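Local atomic coordinates of uncharacterized protein (Bacillus thuringiensis serovar kurstaki, PDB entry 4XE7), a protein that is a bacterial actin-like protein of the ParM type that probably polymerises into cytoskeletal filaments which segregate plasmid DNA. Residues T40-A45 with N122-L127; F15-I20 with D116-K121; L72-I77 with E178-T183. All blocks are in the same frame, centred on the assembly; numbering follows the deposited sequence.

Contact 1 of 3, residues T40-A45 with N122-L127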
loop_
_atom_site.group_PDB
_atom_site.type_symbol
_atom_site.label_atom_id
_atom_site.label_comp_id
_atom_site.label_asym_id
_atom_site.label_seq_id
_atom_site.Cartn_x
_atom_site.Cartn_y
_atom_site.Cartn_z
ATOM N N THR A 40 9.831 -3.198 -5.272
ATOM C CA THR A 40 11.225 -3.268 -4.875
ATOM C C THR A 40 11.999 -4.135 -5.869
ATOM O O THR A 40 12.373 -5.286 -5.601
ATOM C CB THR A 40 11.328 -3.790 -3.447
ATOM O OG1 THR A 40 10.442 -3.010 -2.633
ATOM C CG2 THR A 40 12.762 -3.671 -2.919
ATOM N N VAL A 41 12.211 -3.547 -7.040
ATOM C CA VAL A 41 12.854 -4.212 -8.147
ATOM C C VAL A 41 13.747 -3.209 -8.840
ATOM O O VAL A 41 13.283 -2.136 -9.237
ATOM C CB VAL A 41 11.845 -4.752 -9.167
ATOM C CG1 VAL A 41 12.584 -5.450 -10.290
ATOM C CG2 VAL A 41 10.852 -5.697 -8.512
ATOM N N ILE A 42 15.025 -3.536 -8.974
ATOM C CA ILE A 42 15.934 -2.667 -9.717
ATOM C C ILE A 42 16.702 -3.456 -10.781
ATOM O O ILE A 42 16.782 -4.682 -10.725
ATOM C CB ILE A 42 16.915 -1.942 -8.761
ATOM C CG1 ILE A 42 17.931 -2.921 -8.180
ATOM C CG2 ILE A 42 16.129 -1.199 -7.645
ATOM C CD1 ILE A 42 18.946 -2.269 -7.249
ATOM N N ALA A 43 17.240 -2.742 -11.763
ATOM C CA ALA A 43 18.022 -3.348 -12.846
ATOM C C ALA A 43 19.021 -2.324 -13.377
ATOM O O ALA A 43 18.658 -1.164 -13.581
ATOM C CB ALA A 43 17.099 -3.859 -13.975
ATOM N N GLU A 44 20.272 -2.740 -13.588
ATOM C CA GLU A 44 21.300 -1.842 -14.114
ATOM C C GLU A 44 20.874 -1.270 -15.476
ATOM O O GLU A 44 20.313 -1.983 -16.311
ATOM C CB GLU A 44 22.659 -2.563 -14.224
ATOM C CG GLU A 44 23.307 -2.943 -12.865
ATOM C CD GLU A 44 24.774 -3.381 -12.988
ATOM O OE1 GLU A 44 25.368 -3.231 -14.079
ATOM O OE2 GLU A 44 25.347 -3.847 -11.981
ATOM N N ALA A 45 21.131 0.018 -15.685
ATOM C CA ALA A 45 20.625 0.731 -16.862
ATOM C C ALA A 45 21.725 1.507 -17.569
ATOM O O ALA A 45 22.729 1.856 -16.942
ATOM C CB ALA A 45 19.486 1.684 -16.454
ATOM N N ASN A 122 22.452 -5.969 0.507
ATOM C CA ASN A 122 21.031 -5.753 0.233
ATOM C C ASN A 122 20.603 -4.291 0.106
ATOM O O ASN A 122 19.558 -4.001 -0.493
ATOM C CB ASN A 122 20.175 -6.403 1.330
ATOM C CG ASN A 122 20.209 -7.919 1.286
ATOM O OD1 ASN A 122 20.434 -8.518 0.233
ATOM N ND2 ASN A 122 19.959 -8.546 2.426
ATOM N N LYS A 123 21.387 -3.382 0.686
ATOM C CA LYS A 123 20.906 -2.020 0.913
ATOM C C LYS A 123 20.505 -1.304 -0.374
ATOM O O LYS A 123 19.518 -0.572 -0.370
ATOM C CB LYS A 123 21.947 -1.189 1.665
ATOM C CG LYS A 123 23.235 -0.953 0.889
ATOM C CD LYS A 123 24.231 -0.136 1.690
ATOM C CE LYS A 123 25.465 0.188 0.853
ATOM N NZ LYS A 123 26.336 1.186 1.522
ATOM N N LYS A 124 21.240 -1.512 -1.473
ATOM C CA LYS A 124 20.899 -0.798 -2.691
ATOM C C LYS A 124 19.517 -1.219 -3.220
ATOM O O LYS A 124 18.809 -0.392 -3.796
ATOM C CB LYS A 124 21.979 -0.974 -3.762
ATOM C CG LYS A 124 21.883 -2.208 -4.640
ATOM C CD LYS A 124 23.040 -2.210 -5.659
ATOM C CE LYS A 124 23.025 -3.464 -6.519
ATOM N NZ LYS A 124 23.154 -4.714 -5.719
ATOM N N LEU A 125 19.110 -2.469 -2.993
ATOM C CA LEU A 125 17.764 -2.914 -3.386
ATOM C C LEU A 125 16.663 -2.030 -2.795
ATOM O O LEU A 125 15.616 -1.830 -3.412
ATOM C CB LEU A 125 17.496 -4.357 -2.942
ATOM C CG LEU A 125 18.395 -5.489 -3.430
ATOM C CD1 LEU A 125 17.989 -6.814 -2.772
ATOM C CD2 LEU A 125 18.340 -5.590 -4.955
ATOM N N HIS A 126 16.894 -1.534 -1.583
ATOM C CA HIS A 126 15.863 -0.814 -0.849
ATOM C C HIS A 126 16.081 0.688 -0.869
ATOM O O HIS A 126 15.117 1.440 -0.850
ATOM C CB HIS A 126 15.787 -1.350 0.591
ATOM C CG HIS A 126 15.407 -2.799 0.649
ATOM N ND1 HIS A 126 14.105 -3.229 0.498
ATOM C CD2 HIS A 126 16.160 -3.915 0.767
ATOM C CE1 HIS A 126 14.074 -4.549 0.548
ATOM N NE2 HIS A 126 15.305 -4.992 0.704
ATOM N N LEU A 127 17.338 1.130 -0.933
ATOM C CA LEU A 127 17.604 2.570 -0.995
ATOM C C LEU A 127 17.194 3.189 -2.328
ATOM O O LEU A 127 16.616 4.292 -2.370
ATOM C CB LEU A 127 19.080 2.862 -0.742
ATOM C CG LEU A 127 19.550 2.606 0.690
ATOM C CD1 LEU A 127 21.066 2.738 0.777
ATOM C CD2 LEU A 127 18.859 3.548 1.666
HETATM O O HOH W 1 12.095 -1.730 -0.049
#
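T40 CG2 comes near two polar atoms in the first turns of helix 123-140, 3.4 Å from L125 O and 3.7 Å from H126 ND1. The methyl gets there because CG2 is anti to the backbone N, which turns OG1 aside, beside that N (chi1 -51°). It meets the imidazole obliquely. Further along the chain I42 makes the apolar part of the contact: its CD1 lies 3.9 Å from K124 CG, where the two side chains cross obliquely, and 4.1 Å from L125 CD2. No hydrogen bond runs directly between 40-45 and 122-127. One water links them instead, in the ring plane at the edge of the imidazole, 2.6 Å from H126 ND1 and more weakly bound to T40 OG1. A second shell of partners probably steadies these groups. I42 is hydrogen-bonded through its backbone to Q104, whose OE1 takes the bond from K124 NZ, and I42 and K124 both pack on W91 of the neighbouring strand 90-93. The contact thus seats the beginning of helix 123-140 on strand 33-45 of the large mixed sheet by van der Waals packing of T40 and I42 and one bridging water. L125 O is buried against T40 CG2 without a hydrogen-bond partner in the model, probably a small polar cost to this largely apolar interface.

Contact 2 of 3, residues F15-I20 with D116-K121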
loop_
_atom_site.group_PDB
_atom_site.type_symbol
_atom_site.label_atom_id
_atom_site.label_comp_id
_atom_site.label_asym_id
_atom_site.label_seq_id
_atom_site.Cartn_x
_atom_site.Cartn_y
_atom_site.Cartn_z
ATOM N N PHE A 15 7.659 7.000 5.103
ATOM C CA PHE A 15 8.357 6.101 4.197
ATOM C C PHE A 15 8.346 4.688 4.739
ATOM O O PHE A 15 8.964 4.380 5.761
ATOM C CB PHE A 15 9.781 6.603 3.954
ATOM C CG PHE A 15 9.826 8.042 3.538
ATOM C CD1 PHE A 15 9.999 9.046 4.485
ATOM C CD2 PHE A 15 9.633 8.397 2.211
ATOM C CE1 PHE A 15 10.011 10.377 4.113
ATOM C CE2 PHE A 15 9.640 9.738 1.825
ATOM C CZ PHE A 15 9.828 10.728 2.781
ATOM N N ASP A 16 7.608 3.846 4.030
ATOM C CA ASP A 16 7.389 2.470 4.413
ATOM C C ASP A 16 8.174 1.549 3.484
ATOM O O ASP A 16 7.789 1.299 2.345
ATOM C CB ASP A 16 5.891 2.163 4.386
ATOM C CG ASP A 16 5.585 0.691 4.562
ATOM O OD1 ASP A 16 6.414 -0.036 5.156
ATOM O OD2 ASP A 16 4.499 0.267 4.104
ATOM N N THR A 17 9.293 1.056 3.995
ATOM C CA THR A 17 10.174 0.163 3.262
ATOM C C THR A 17 9.798 -1.302 3.489
ATOM O O THR A 17 10.190 -1.895 4.495
ATOM C CB THR A 17 11.644 0.384 3.690
ATOM O OG1 THR A 17 12.007 1.749 3.455
ATOM C CG2 THR A 17 12.585 -0.529 2.929
ATOM N N GLY A 18 9.030 -1.876 2.565
ATOM C CA GLY A 18 8.738 -3.302 2.580
ATOM C C GLY A 18 9.633 -4.114 1.644
ATOM O O GLY A 18 10.374 -3.560 0.829
ATOM N N ASN A 19 9.558 -5.438 1.746
ATOM C CA ASN A 19 10.357 -6.312 0.887
ATOM C C ASN A 19 9.826 -6.416 -0.532
ATOM O O ASN A 19 10.562 -6.732 -1.462
ATOM C CB ASN A 19 10.435 -7.711 1.489
ATOM C CG ASN A 19 11.313 -7.765 2.710
ATOM O OD1 ASN A 19 12.493 -7.416 2.656
ATOM N ND2 ASN A 19 10.740 -8.191 3.829
ATOM N N ILE A 20 8.534 -6.176 -0.698
ATOM C CA ILE A 20 7.918 -6.288 -2.009
ATOM C C ILE A 20 7.796 -4.908 -2.635
ATOM O O ILE A 20 7.959 -4.745 -3.835
ATOM C CB ILE A 20 6.514 -6.941 -1.933
ATOM C CG1 ILE A 20 6.587 -8.293 -1.232
ATOM C CG2 ILE A 20 5.907 -7.101 -3.333
ATOM C CD1 ILE A 20 7.493 -9.277 -1.929
ATOM N N ASP A 116 18.206 -9.275 5.878
ATOM C CA ASP A 116 18.426 -7.938 6.417
ATOM C C ASP A 116 18.388 -6.890 5.305
ATOM O O ASP A 116 19.217 -6.922 4.403
ATOM C CB ASP A 116 19.769 -7.888 7.145
ATOM C CG ASP A 116 19.968 -6.603 7.915
ATOM O OD1 ASP A 116 18.956 -5.988 8.309
ATOM O OD2 ASP A 116 21.135 -6.211 8.128
ATOM N N LYS A 117 17.435 -5.964 5.376
ATOM C CA LYS A 117 17.220 -4.989 4.298
ATOM C C LYS A 117 18.438 -4.112 4.018
ATOM O O LYS A 117 18.752 -3.817 2.866
ATOM C CB LYS A 117 16.037 -4.081 4.625
ATOM C CG LYS A 117 14.690 -4.687 4.337
ATOM C CD LYS A 117 13.598 -3.685 4.636
ATOM C CE LYS A 117 12.245 -4.220 4.218
ATOM N NZ LYS A 117 11.962 -5.528 4.855
ATOM N N PHE A 118 19.133 -3.694 5.067
ATOM C CA PHE A 118 20.146 -2.665 4.872
ATOM C C PHE A 118 21.587 -3.130 5.129
ATOM O O PHE A 118 22.471 -2.315 5.420
ATOM C CB PHE A 118 19.788 -1.455 5.730
ATOM C CG PHE A 118 18.492 -0.803 5.317
ATOM C CD1 PHE A 118 17.367 -0.880 6.123
ATOM C CD2 PHE A 118 18.394 -0.151 4.098
ATOM C CE1 PHE A 118 16.177 -0.294 5.732
ATOM C CE2 PHE A 118 17.205 0.436 3.699
ATOM C CZ PHE A 118 16.094 0.364 4.514
ATOM N N SER A 119 21.822 -4.431 4.966
ATOM C CA SER A 119 23.182 -4.971 4.910
ATOM C C SER A 119 23.877 -4.430 3.669
ATOM O O SER A 119 23.219 -3.892 2.779
ATOM C CB SER A 119 23.165 -6.498 4.880
ATOM O OG SER A 119 22.663 -6.970 3.640
ATOM N N GLN A 120 25.198 -4.571 3.595
ATOM C CA GLN A 120 25.933 -4.028 2.460
ATOM C C GLN A 120 25.541 -4.698 1.138
ATOM O O GLN A 120 25.571 -4.059 0.082
ATOM C CB GLN A 120 27.439 -4.142 2.693
ATOM C CG GLN A 120 27.935 -3.201 3.782
ATOM C CD GLN A 120 29.015 -2.252 3.296
ATOM O OE1 GLN A 120 28.777 -1.050 3.141
ATOM N NE2 GLN A 120 30.214 -2.782 3.068
ATOM N N LYS A 121 25.143 -5.968 1.193
ATOM C CA LYS A 121 24.743 -6.673 -0.025
ATOM C C LYS A 121 23.308 -6.323 -0.454
ATOM O O LYS A 121 22.993 -6.360 -1.640
ATOM C CB LYS A 121 24.890 -8.192 0.157
ATOM C CG LYS A 121 23.735 -8.860 0.894
ATOM C CD LYS A 121 23.431 -10.263 0.359
ATOM C CE LYS A 121 22.328 -10.943 1.176
ATOM N NZ LYS A 121 22.494 -10.776 2.655
#
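The aliphatic chain of K117 runs past T17 in the opposite direction, with K117 CD 3.7 Å from T17 CG2 and K117 CE 3.1 Å from T17 O. Beyond CG the lysine is extended through chi2 and chi3 and then bends at its last torsion (chi4 56°), which brings NZ to the side chain of N19. There K117 NZ gives a weak hydrogen bond of 2.9 Å to N19 OD1. N19 ND2 is almost as near to the amine, but both are donors and no bond forms between them. In T17, OG1 sits beside the backbone N (chi1 -58°), which leaves CG2 anti to it, and this methyl also meets F118, 4.0 Å from CZ and oblique to the ring. One face of that ring carries K117 CB, 3.8 Å above the plane and offset toward the rim. K117 and F118 are the central pair of a type I beta turn from D116 to S119, so the turn presents both to the end of strand 13-17. H126 of helix 123-140 touches T17 and K117 as well, and D116 is held by a salt bridge to R162. With a single weak polar bond, this surface contact rests mainly on packing of the lysine chain against T17 and the turn's phenyl ring; across it the amine meets an amide oxygen, probably a weak neutral partner.

Contact 3 of 3, residues L72-I77 with E178-T183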
loop_
_atom_site.group_PDB
_atom_site.type_symbol
_atom_site.label_atom_id
_atom_site.label_comp_id
_atom_site.label_asym_id
_atom_site.label_seq_id
_atom_site.Cartn_x
_atom_site.Cartn_y
_atom_site.Cartn_z
ATOM N N LEU A 72 7.639 4.343 -15.763
ATOM C CA LEU A 72 8.938 4.357 -16.406
ATOM C C LEU A 72 9.946 5.104 -15.548
ATOM O O LEU A 72 10.083 6.323 -15.655
ATOM C CB LEU A 72 8.828 4.987 -17.795
ATOM C CG LEU A 72 9.821 4.540 -18.862
ATOM C CD1 LEU A 72 9.430 5.164 -20.201
ATOM C CD2 LEU A 72 11.249 4.912 -18.500
ATOM N N LEU A 73 10.658 4.368 -14.702
ATOM C CA LEU A 73 11.660 4.977 -13.841
ATOM C C LEU A 73 13.055 4.547 -14.256
ATOM O O LEU A 73 13.457 3.396 -14.059
ATOM C CB LEU A 73 11.410 4.625 -12.365
ATOM C CG LEU A 73 10.093 5.166 -11.814
ATOM C CD1 LEU A 73 9.791 4.565 -10.466
ATOM C CD2 LEU A 73 10.111 6.699 -11.740
ATOM N N HIS A 74 13.781 5.494 -14.833
ATOM C CA HIS A 74 15.141 5.272 -15.292
ATOM C C HIS A 74 15.960 6.412 -14.726
ATOM O O HIS A 74 15.908 7.526 -15.236
ATOM C CB HIS A 74 15.200 5.221 -16.821
ATOM C CG HIS A 74 16.586 5.128 -17.377
ATOM N ND1 HIS A 74 16.874 5.402 -18.700
ATOM C CD2 HIS A 74 17.764 4.795 -16.799
ATOM C CE1 HIS A 74 18.168 5.241 -18.909
ATOM N NE2 HIS A 74 18.732 4.876 -17.773
ATOM N N VAL A 75 16.680 6.147 -13.641
ATOM C CA VAL A 75 17.270 7.238 -12.870
ATOM C C VAL A 75 18.755 7.089 -12.610
ATOM O O VAL A 75 19.305 5.983 -12.629
ATOM C CB VAL A 75 16.552 7.396 -11.515
ATOM C CG1 VAL A 75 15.093 7.736 -11.746
ATOM C CG2 VAL A 75 16.674 6.110 -10.693
ATOM N N ARG A 76 19.403 8.228 -12.391
ATOM C CA ARG A 76 20.750 8.259 -11.855
ATOM C C ARG A 76 20.698 8.788 -10.425
ATOM O O ARG A 76 20.234 9.906 -10.187
ATOM C CB ARG A 76 21.659 9.136 -12.717
ATOM C CG ARG A 76 23.040 9.300 -12.159
ATOM C CD ARG A 76 23.844 8.028 -12.340
ATOM N NE ARG A 76 25.168 8.149 -11.741
ATOM C CZ ARG A 76 26.209 8.722 -12.337
ATOM N NH1 ARG A 76 26.089 9.227 -13.555
ATOM N NH2 ARG A 76 27.368 8.788 -11.713
ATOM N N ILE A 77 21.163 7.986 -9.475
ATOM C CA ILE A 77 21.125 8.380 -8.068
ATOM C C ILE A 77 22.525 8.520 -7.481
ATOM O O ILE A 77 23.279 7.544 -7.379
ATOM C CB ILE A 77 20.325 7.383 -7.232
ATOM C CG1 ILE A 77 18.878 7.369 -7.720
ATOM C CG2 ILE A 77 20.413 7.733 -5.732
ATOM C CD1 ILE A 77 17.985 6.341 -7.037
ATOM N N GLU A 178 18.392 11.933 -10.678
ATOM C CA GLU A 178 18.178 12.513 -11.995
ATOM C C GLU A 178 17.351 11.573 -12.852
ATOM O O GLU A 178 17.711 10.411 -13.035
ATOM C CB GLU A 178 19.507 12.823 -12.682
ATOM C CG GLU A 178 19.319 13.422 -14.063
ATOM C CD GLU A 178 20.621 13.626 -14.807
ATOM O OE1 GLU A 178 21.703 13.411 -14.215
ATOM O OE2 GLU A 178 20.552 13.988 -15.999
ATOM N N PHE A 179 16.229 12.071 -13.353
ATOM C CA PHE A 179 15.373 11.276 -14.217
ATOM C C PHE A 179 15.923 11.312 -15.656
ATOM O O PHE A 179 16.141 12.383 -16.220
ATOM C CB PHE A 179 13.925 11.787 -14.181
ATOM C CG PHE A 179 13.238 11.639 -12.832
ATOM C CD1 PHE A 179 13.217 12.693 -11.926
ATOM C CD2 PHE A 179 12.593 10.457 -12.489
ATOM C CE1 PHE A 179 12.568 12.570 -10.693
ATOM C CE2 PHE A 179 11.936 10.325 -11.262
ATOM C CZ PHE A 179 11.922 11.387 -10.363
ATOM N N LEU A 180 16.157 10.138 -16.233
ATOM C CA LEU A 180 16.769 10.034 -17.553
ATOM C C LEU A 180 15.721 9.714 -18.629
ATOM O O LEU A 180 16.009 9.735 -19.828
ATOM C CB LEU A 180 17.865 8.965 -17.535
ATOM C CG LEU A 180 19.026 9.278 -16.588
ATOM C CD1 LEU A 180 19.973 8.103 -16.484
ATOM C CD2 LEU A 180 19.765 10.509 -17.064
ATOM N N ASP A 181 14.503 9.424 -18.181
ATOM C CA ASP A 181 13.405 9.073 -19.076
ATOM C C ASP A 181 12.067 9.280 -18.365
ATOM O O ASP A 181 12.031 9.684 -17.199
ATOM C CB ASP A 181 13.539 7.621 -19.548
ATOM C CG ASP A 181 12.860 7.372 -20.895
ATOM O OD1 ASP A 181 12.075 8.240 -21.336
ATOM O OD2 ASP A 181 13.113 6.315 -21.516
ATOM N N GLY A 182 10.972 9.009 -19.069
ATOM C CA GLY A 182 9.642 9.096 -18.493
ATOM C C GLY A 182 9.167 10.525 -18.293
ATOM O O GLY A 182 9.727 11.474 -18.850
ATOM N N THR A 183 8.145 10.663 -17.461
ATOM C CA THR A 183 7.482 11.939 -17.206
ATOM C C THR A 183 8.388 13.098 -16.789
ATOM O O THR A 183 8.194 14.222 -17.240
ATOM C CB THR A 183 6.426 11.765 -16.106
ATOM O OG1 THR A 183 5.718 10.535 -16.326
ATOM C CG2 THR A 183 5.455 12.957 -16.096
HETATM O O HOH W 2 6.375 7.138 -16.279
HETATM O O HOH W 3 15.105 4.563 -20.743
#
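L180 lies across the imidazole of H74, its CB 3.9 Å from the ring centroid and only 10° off the normal, while CD1 reaches the same ring at H74 NE2, 3.7 Å away. The backbones are held closely as well. L180 N donates to H74 O over 2.8 Å, and R76 and E178 exchange N to O bonds in both directions. V75 CA makes a CA-H...O contact with E178 O. The R76/E178 bonds pair strands 73-79 and 173-179 as antiparallel neighbours in the large mixed sheet of this actin-like protein, with V75 and F179 as the adjacent non-hydrogen-bonded pair. The side chains of V75 and F179 lie side by side toward helix 123-140, V75 CG1 3.8 Å from F179 CD2, and L73 CD2 joins them at the edge of the phenyl ring. T132 and A135 of the helix touch this apolar cluster. H74 and D181 form a buried polar corner, where a water bridges the two, at 2.8 Å from H74 ND1 and the same from D181 OD2. The carboxylate also has a salt bridge to K53, and H74 NE2 bonds to P46 O. D181 OD1 takes the bond from G182 N, met from above the carboxylate plane. Toward solvent the fit is looser. L72 CD2 still comes 3.7 Å from D181 CB, but its backbone N binds a water that T183 OG1 holds only weakly. At the other end the charged groups of R76 and E178 do not touch, and the arginine bends at chi2 (74°) and gives NE to R87 O.

Overall arrangement
All three contacts involve the same large mixed sheet, in which strand 13-17 lies at one edge, strand 33-45 further in and strands 73-79 and 173-179 beyond strand 90-93. Contacts 1 and 2 have centres 10 Å apart and touch directly, through T40 N to I20 O and N122 ND2 to D116 O. The centre of contact 3 lies about 14 Å from that of contact 1, which it meets at A45 and H74, and about 21 Å from that of contact 2. Along the chain the first segments come in the order 2, 1, 3 and the second segments follow in the same order, so the contacts interleave. Helix 123-140 packs against residues of all three, tying distant parts of the chain into one domain.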